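Local coordinates for protein CEL61B (Hypocrea jecorina, PDB 2VTC) that uses an active-site copper ion and O2 or H2O2 to cleave the glycosidic bonds of crystalline and amorphous polysaccharides by oxidation, at residues 113-118 with 136-141; 218-223 with 242-247. All coordinates share one frame; numbering follows the deposited sequence.

Interaction 1 (113-118 with 136-141); sequences IVTYVV and KIQEAG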
# COMPACT_ATOMS: atom_id res chain seq x y z
N ILE A 113 -1.63 9.26 -2.11
CA ILE A 113 -0.85 8.09 -1.70
C ILE A 113 -1.07 7.90 -0.20
O ILE A 113 -0.94 8.86 0.57
CB ILE A 113 0.67 8.31 -1.98
CG1 ILE A 113 0.89 8.56 -3.49
CG2 ILE A 113 1.49 7.12 -1.47
CD1 ILE A 113 2.34 8.69 -3.89
N VAL A 114 -1.43 6.67 0.20
CA VAL A 114 -1.67 6.37 1.62
C VAL A 114 -0.97 5.05 1.99
O VAL A 114 -0.80 4.17 1.14
CB VAL A 114 -3.20 6.26 1.94
CG1 VAL A 114 -3.94 7.60 1.72
CG2 VAL A 114 -3.86 5.15 1.08
N THR A 115 -0.54 4.95 3.26
CA THR A 115 0.08 3.72 3.78
C THR A 115 -0.53 3.37 5.14
O THR A 115 -0.75 4.25 5.99
CB THR A 115 1.61 3.85 3.91
OG1 THR A 115 2.13 4.38 2.68
CG2 THR A 115 2.28 2.50 4.16
N TYR A 116 -0.78 2.08 5.32
CA TYR A 116 -1.39 1.57 6.57
C TYR A 116 -0.48 0.50 7.17
O TYR A 116 0.38 -0.08 6.47
CB TYR A 116 -2.76 0.93 6.28
CG TYR A 116 -3.80 1.83 5.63
CD1 TYR A 116 -4.76 2.49 6.40
CD2 TYR A 116 -3.84 1.99 4.24
CE1 TYR A 116 -5.71 3.34 5.81
CE2 TYR A 116 -4.78 2.82 3.64
CZ TYR A 116 -5.72 3.47 4.42
OH TYR A 116 -6.68 4.28 3.82
N VAL A 117 -0.71 0.22 8.45
CA VAL A 117 -0.05 -0.90 9.14
C VAL A 117 -1.07 -1.72 9.93
O VAL A 117 -2.08 -1.19 10.37
CB VAL A 117 1.11 -0.40 10.04
CG1 VAL A 117 0.60 0.49 11.15
CG2 VAL A 117 1.97 -1.57 10.58
N VAL A 118 -0.83 -3.02 10.03
CA VAL A 118 -1.65 -3.92 10.83
C VAL A 118 -0.73 -4.90 11.57
O VAL A 118 0.30 -5.35 11.04
CB VAL A 118 -2.60 -4.74 9.94
CG1 VAL A 118 -1.82 -5.76 9.17
CG2 VAL A 118 -3.61 -5.46 10.78
N LYS A 136 -3.94 3.93 9.59
CA LYS A 136 -3.25 4.83 8.64
C LYS A 136 -2.03 5.48 9.28
O LYS A 136 -2.15 6.11 10.33
CB LYS A 136 -4.21 5.91 8.14
CG LYS A 136 -3.60 6.80 7.03
CD LYS A 136 -4.57 7.92 6.64
CE LYS A 136 -5.56 7.48 5.54
NZ LYS A 136 -6.64 8.50 5.32
N ILE A 137 -0.86 5.35 8.64
CA ILE A 137 0.37 5.96 9.16
C ILE A 137 1.00 7.00 8.22
O ILE A 137 1.97 7.68 8.59
CB ILE A 137 1.44 4.90 9.57
CG1 ILE A 137 1.87 4.04 8.37
CG2 ILE A 137 0.89 4.05 10.73
CD1 ILE A 137 3.22 3.37 8.52
N GLN A 138 0.45 7.12 7.01
CA GLN A 138 0.92 8.10 6.02
C GLN A 138 -0.20 8.44 5.04
O GLN A 138 -0.95 7.57 4.61
CB GLN A 138 2.15 7.55 5.29
CG GLN A 138 2.74 8.42 4.15
CD GLN A 138 2.00 8.24 2.82
OE1 GLN A 138 1.57 7.13 2.45
NE2 GLN A 138 1.87 9.35 2.07
N GLU A 139 -0.34 9.73 4.72
CA GLU A 139 -1.23 10.14 3.64
C GLU A 139 -0.73 11.42 2.97
O GLU A 139 -0.16 12.31 3.64
CB GLU A 139 -2.68 10.34 4.13
CG GLU A 139 -2.87 11.42 5.20
CD GLU A 139 -4.29 11.65 5.63
OE1 GLU A 139 -5.22 10.96 5.11
OE2 GLU A 139 -4.51 12.56 6.48
N ALA A 140 -0.91 11.50 1.66
CA ALA A 140 -0.50 12.70 0.91
C ALA A 140 -1.46 12.87 -0.25
O ALA A 140 -1.79 11.90 -0.95
CB ALA A 140 0.94 12.58 0.42
N GLY A 141 -1.91 14.11 -0.47
CA GLY A 141 -2.91 14.39 -1.50
C GLY A 141 -2.40 15.37 -2.54
O GLY A 141 -1.37 15.12 -3.17

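Interaction 2 (218-223 with 242-247); sequences TQLYKP and PGPALW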
# COMPACT_ATOMS: atom_id res chain seq x y z
N THR A 218 -11.90 -3.89 4.17
CA THR A 218 -13.19 -3.87 3.47
C THR A 218 -14.11 -2.73 3.95
O THR A 218 -15.21 -2.54 3.42
CB THR A 218 -13.89 -5.23 3.60
OG1 THR A 218 -14.01 -5.57 4.99
CG2 THR A 218 -13.09 -6.30 2.89
N GLN A 219 -13.65 -1.97 4.94
CA GLN A 219 -14.36 -0.81 5.46
C GLN A 219 -13.59 0.51 5.24
O GLN A 219 -14.02 1.56 5.70
CB GLN A 219 -14.69 -1.00 6.96
CG GLN A 219 -15.76 -2.06 7.23
CD GLN A 219 -15.96 -2.36 8.73
OE1 GLN A 219 -15.67 -1.52 9.60
NE2 GLN A 219 -16.44 -3.55 9.03
N LEU A 220 -12.48 0.45 4.51
CA LEU A 220 -11.66 1.66 4.30
C LEU A 220 -12.36 2.70 3.44
O LEU A 220 -12.33 3.89 3.78
CB LEU A 220 -10.29 1.34 3.70
CG LEU A 220 -9.34 0.51 4.55
CD1 LEU A 220 -8.18 0.09 3.70
CD2 LEU A 220 -8.84 1.25 5.81
N TYR A 221 -12.98 2.23 2.36
CA TYR A 221 -13.51 3.12 1.31
C TYR A 221 -14.88 2.69 0.78
O TYR A 221 -15.18 1.48 0.72
CB TYR A 221 -12.59 3.10 0.09
CG TYR A 221 -11.12 3.22 0.37
CD1 TYR A 221 -10.62 4.37 0.98
CD2 TYR A 221 -10.22 2.20 -0.01
CE1 TYR A 221 -9.27 4.50 1.25
CE2 TYR A 221 -8.86 2.33 0.24
CZ TYR A 221 -8.39 3.49 0.87
OH TYR A 221 -7.05 3.65 1.12
N LYS A 222 -15.68 3.68 0.40
CA LYS A 222 -16.97 3.47 -0.29
C LYS A 222 -16.91 4.14 -1.68
O LYS A 222 -16.20 5.14 -1.86
CB LYS A 222 -18.14 4.02 0.53
CG LYS A 222 -18.34 3.31 1.87
CD LYS A 222 -19.68 3.62 2.49
CE LYS A 222 -19.76 3.11 3.93
NZ LYS A 222 -21.10 3.30 4.56
N PRO A 223 -17.62 3.58 -2.68
CA PRO A 223 -17.55 4.15 -4.05
C PRO A 223 -18.00 5.61 -4.18
O PRO A 223 -17.67 6.26 -5.18
CB PRO A 223 -18.47 3.23 -4.85
CG PRO A 223 -18.42 1.92 -4.08
CD PRO A 223 -18.46 2.37 -2.66
N PRO A 242 -9.10 9.92 1.09
CA PRO A 242 -9.91 8.78 1.55
C PRO A 242 -9.31 7.96 2.71
O PRO A 242 -8.10 8.03 2.98
CB PRO A 242 -10.00 7.89 0.30
CG PRO A 242 -9.79 8.82 -0.86
CD PRO A 242 -8.73 9.78 -0.33
N GLY A 243 -10.16 7.18 3.36
CA GLY A 243 -9.72 6.29 4.43
C GLY A 243 -9.87 6.93 5.80
O GLY A 243 -10.17 8.10 5.93
N PRO A 244 -9.65 6.14 6.85
CA PRO A 244 -9.75 6.61 8.23
C PRO A 244 -8.61 7.56 8.63
O PRO A 244 -7.63 7.75 7.88
CB PRO A 244 -9.72 5.32 9.04
CG PRO A 244 -8.92 4.35 8.18
CD PRO A 244 -9.31 4.71 6.75
N ALA A 245 -8.74 8.13 9.83
CA ALA A 245 -7.82 9.16 10.31
C ALA A 245 -6.38 8.68 10.50
O ALA A 245 -6.13 7.56 10.96
CB ALA A 245 -8.35 9.76 11.60
N LEU A 246 -5.44 9.56 10.15
CA LEU A 246 -4.02 9.39 10.36
C LEU A 246 -3.74 9.16 11.85
O LEU A 246 -4.24 9.88 12.71
CB LEU A 246 -3.27 10.63 9.85
CG LEU A 246 -1.74 10.59 9.87
CD1 LEU A 246 -1.20 9.52 8.97
CD2 LEU A 246 -1.13 11.95 9.50
N TRP A 247 -2.93 8.14 12.13
CA TRP A 247 -2.47 7.87 13.49
C TRP A 247 -1.15 8.61 13.68
O TRP A 247 -0.18 8.33 12.96
CB TRP A 247 -2.29 6.37 13.71
CG TRP A 247 -1.91 5.99 15.10
CD1 TRP A 247 -2.60 6.28 16.24
CD2 TRP A 247 -0.77 5.21 15.50
NE1 TRP A 247 -1.95 5.75 17.33
CE2 TRP A 247 -0.83 5.08 16.91
CE3 TRP A 247 0.29 4.62 14.81
CZ2 TRP A 247 0.14 4.37 17.64
CZ3 TRP A 247 1.26 3.91 15.54
CH2 TRP A 247 1.18 3.80 16.93

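Interaction 1 (113-118 with 136-141)
Thr-115 OG1 donates to Gln-138 OE1 at 2.8 Å, a side-chain bond laid beside the backbone ladder of two antiparallel strands of the AA9 beta-sandwich; the same hydroxyl is also bonded to His-178 ND1 on strand 172-182. Gln-138 has CG anti to its backbone N (chi1 177°), and the bend at chi2 (-82°) brings CD back toward strand 113-118; NE2 adds a weak bond to Ile-113 O at 3.2 Å. That oxygen also accepts the backbone bond from Ala-140 N, and Ile-113 N returns one to Ala-140 O. Farther along, Thr-115 O accepts from both Ile-137 N, 2.9 Å, and Gln-138 N, 3.3 Å: a classic beta bulge, which shifts the register by one and pairs Tyr-116 with Lys-136. Lys-136 NZ forms a salt bridge with Glu-139 OE1 at 2.8 Å, met from above the carboxylate plane. On this sheet face Lys-136 runs obliquely past the tyrosine, its CB 3.8 Å from Tyr-116 CE1 and its CE 3.8 Å from Tyr-116 OH, a hydroxyl bonded to Tyr-221 OH. Val-114 CG1 packs on Glu-139 CB, and beyond the bulge Val-117 CG1 meets Ile-137 CG2 at 3.6 Å. Polar side chains on both faces thus find partners within and beyond the strand pair, and the Lys-136 charge is probably stabilised by Glu-139 together with the carbonyls of Pro-242 and Pro-244.

Interaction 2 (218-223 with 242-247)
Tyr-221 and Pro-242 meet where two loop segments, both following strand 215-216, pack against the sheet of the AA9 beta-sandwich that carries strand 113-119. The tight part lies around the tyrosine ring. Pro-242 CB stands 3.6 Å from Tyr-221 CE1, and Gly-243 N reaches the same carbon at the ring edge, near the ring plane, at 3.5 Å. Leu-220 CB lies over the centre of one face, 3.7 Å above the plane of the Tyr-221 ring, and Tyr-71 is a further ring partner. CG of Tyr-221 is anti to the carbonyl carbon (chi1 -46°), and from there the ring extends to its hydroxyl, bonded to Glu-179 OE1 and Tyr-116 OH. An alanine in place of Tyr-221 would probably open a gap beside Pro-242 and leave Glu-179 and Tyr-116 without this shared hydroxyl partner. Gly-243 takes positive phi (94°), and a side chain there would collide with Pro-244 CD and press on Tyr-221 CE1. No hydrogen bond joins the two segments anywhere. The loose side is at 245-247, where the chain diverges from 218-223 and Ala-245 and Leu-246 are exposed. Leu-220 and Pro-244, by contrast, pack closely and both also touch Tyr-116 of strand 113-119. Here Leu-220 CD2 rests obliquely against the proline ring, 3.6 Å from Pro-244 CD and 3.9 Å from Pro-244 CG.

Interaction 1 lies deeper, its centre about 8 Å from the centre of the chain, against about 13 Å for interaction 2, although both are largely buried. The first joins neighbouring strands through a backbone ladder and polar side chains; the second brings together irregular loops by apolar packing, without a hydrogen bond between them. They touch on the sheet face that carries Tyr-116 and Lys-136, where a pair of tyrosine hydroxyls and the lysine bind the two contacts together. Ile-137 C also packs against Leu-246 CD1. The hydrogen bonds of these loops described here run to the strands, whereas between the loops there is apolar packing.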